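Local coordinates for uncharacterized protein (Methanocella paludicola, PDB 5DMP) that probably removes 3'-phosphate and ribonucleotide ends from DNA as a phosphoesterase of archaeal non-homologous end joining, at residues Val7-Asp12 / Asp19-Met24. Sequence-based numbering, arbitrary orientation.
Sequences VIQKHD and DLRLEM. With VN4 (oxido(dioxo)vanadium), chain J.
Val7 pairs with Arg21 and Gln9 with Asp19 as hydrogen-bonded pairs of an antiparallel beta hairpin, strands 5-12 and 16-24, in the phosphoesterase domain. Both pairs carry two backbone bonds; Asp19 N to Gln9 O is 2.7 Å. Between them Ile8 and Leu20 form a non-hydrogen-bonded pair, where Ile8 CA also makes a CH···O contact with Asp19 O.

Apolar contact is modest. On the face of Val7, Gln9, Asp19 and Arg21, which carries the pocket, Val7 CG1 lies alongside Arg21 CB at 3.6 Å. On the other face, Ile8 CG1 meets Leu20 CD1 at 3.7 Å.

The polar side chains gather on the face of Gln9 and Asp19. Arg21 is extended from CG to NE and grips Gln9 OE1 side-on. Arg21 NE gives the shorter bond to Gln9 OE1, 2.7 Å, and meets it almost along the carbonyl direction. NH2 reaches the same oxygen from above the amide plane. Gln9 NE2 is held by the carbonyls of Tyr57 and Phe60, which fixes the amide flip, and Arg21 NH1 bonds Ser30 OG.

His11, Asp19 and Arg21 line the vanadate pocket, completed by His53, Tyr57 and Val74. The nearest atom of the His11 side chain is about 3 Å from a bound magnesium ion. Arg21 NH2 is 3.6 Å from vanadate O3. With CG anti to its backbone N (chi1 -164°), His11 brings ND1 to Asp19 OD2, a 3.1 Å hydrogen bond in the ring plane, with ring and carboxylate planes 74° apart.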
# COMPACT_ATOMS: atom_id res chain seq x y z
N VAL A 7 3.28 4.82 0.09
CA VAL A 7 2.18 5.50 -0.60
C VAL A 7 1.14 4.45 -1.01
O VAL A 7 1.48 3.29 -1.30
CB VAL A 7 2.73 6.25 -1.87
CG1 VAL A 7 3.49 5.29 -2.81
CG2 VAL A 7 1.60 7.05 -2.58
N ILE A 8 -0.13 4.86 -1.05
CA ILE A 8 -1.15 4.08 -1.69
C ILE A 8 -1.81 5.01 -2.70
O ILE A 8 -2.28 6.14 -2.35
CB ILE A 8 -2.26 3.62 -0.67
CG1 ILE A 8 -1.62 2.53 0.28
CG2 ILE A 8 -3.46 3.07 -1.49
CD1 ILE A 8 -2.53 1.97 1.43
N GLN A 9 -1.90 4.52 -3.93
CA GLN A 9 -2.67 5.27 -4.94
C GLN A 9 -3.96 4.50 -5.18
O GLN A 9 -3.95 3.27 -5.26
CB GLN A 9 -1.87 5.41 -6.20
CG GLN A 9 -0.86 6.59 -6.07
CD GLN A 9 0.40 6.43 -6.86
OE1 GLN A 9 1.06 5.38 -6.87
NE2 GLN A 9 0.82 7.55 -7.50
N LYS A 10 -5.07 5.24 -5.24
CA LYS A 10 -6.37 4.63 -5.58
C LYS A 10 -6.48 4.78 -7.09
O LYS A 10 -6.24 5.88 -7.67
CB LYS A 10 -7.51 5.33 -4.80
CG LYS A 10 -8.89 4.68 -5.07
CD LYS A 10 -9.94 5.39 -4.20
CE LYS A 10 -11.36 4.81 -4.44
NZ LYS A 10 -12.31 5.62 -3.61
N HIS A 11 -6.83 3.68 -7.77
CA HIS A 11 -6.61 3.63 -9.17
C HIS A 11 -7.86 3.13 -9.84
O HIS A 11 -8.28 1.97 -9.67
CB HIS A 11 -5.43 2.72 -9.45
CG HIS A 11 -4.88 2.90 -10.83
ND1 HIS A 11 -3.59 2.55 -11.16
CD2 HIS A 11 -5.44 3.39 -11.95
CE1 HIS A 11 -3.38 2.85 -12.43
NE2 HIS A 11 -4.49 3.35 -12.94
N ASP A 12 -8.50 4.01 -10.57
CA ASP A 12 -9.69 3.60 -11.31
C ASP A 12 -9.25 3.23 -12.71
O ASP A 12 -9.08 4.11 -13.56
CB ASP A 12 -10.70 4.76 -11.35
CG ASP A 12 -12.09 4.31 -11.76
OD1 ASP A 12 -12.39 3.10 -11.71
OD2 ASP A 12 -12.89 5.21 -12.09
N ASP A 19 -3.05 0.68 -5.23
CA ASP A 19 -1.67 0.23 -5.43
C ASP A 19 -0.93 0.65 -4.20
O ASP A 19 -0.83 1.86 -3.88
CB ASP A 19 -1.06 0.93 -6.64
CG ASP A 19 -1.73 0.47 -7.92
OD1 ASP A 19 -1.63 -0.75 -8.13
OD2 ASP A 19 -2.35 1.30 -8.62
N LEU A 20 -0.37 -0.33 -3.50
CA LEU A 20 0.45 -0.04 -2.35
C LEU A 20 1.94 -0.02 -2.75
O LEU A 20 2.38 -0.94 -3.46
CB LEU A 20 0.31 -1.20 -1.31
CG LEU A 20 1.34 -1.21 -0.20
CD1 LEU A 20 1.08 -0.01 0.79
CD2 LEU A 20 1.13 -2.54 0.56
N ARG A 21 2.72 0.96 -2.26
CA ARG A 21 4.17 0.93 -2.64
C ARG A 21 5.03 1.29 -1.47
O ARG A 21 4.67 2.12 -0.60
CB ARG A 21 4.44 1.96 -3.82
CG ARG A 21 3.34 2.07 -4.81
CD ARG A 21 3.82 3.02 -6.01
NE ARG A 21 2.70 3.25 -6.89
CZ ARG A 21 2.26 2.45 -7.85
NH1 ARG A 21 2.87 1.28 -8.14
NH2 ARG A 21 1.22 2.78 -8.53
N LEU A 22 6.16 0.63 -1.37
CA LEU A 22 7.05 0.93 -0.29
C LEU A 22 8.46 1.13 -0.90
O LEU A 22 8.95 0.26 -1.66
CB LEU A 22 7.19 -0.29 0.68
CG LEU A 22 5.87 -0.69 1.40
CD1 LEU A 22 6.13 -2.02 2.12
CD2 LEU A 22 5.49 0.43 2.39
N GLU A 23 9.12 2.18 -0.45
CA GLU A 23 10.50 2.46 -0.97
C GLU A 23 11.52 1.51 -0.41
O GLU A 23 11.68 1.41 0.84
CB GLU A 23 10.85 3.85 -0.58
CG GLU A 23 12.28 4.23 -1.07
CD GLU A 23 12.71 5.62 -0.67
OE1 GLU A 23 11.91 6.44 -0.12
OE2 GLU A 23 13.88 5.93 -0.96
N MET A 24 12.23 0.80 -1.29
CA MET A 24 13.46 0.10 -0.89
C MET A 24 14.39 -0.11 -2.08
O MET A 24 13.94 -0.16 -3.25
CB MET A 24 13.14 -1.25 -0.24
CG MET A 24 12.15 -2.16 -0.96
SD MET A 24 11.59 -3.63 -0.02
CE MET A 24 9.94 -3.23 0.59
V VN4 J . 0.53 2.21 -12.04
O1 VN4 J . 1.89 2.61 -13.33
O2 VN4 J . -0.56 3.79 -11.82
O3 VN4 J . 0.42 0.51 -11.21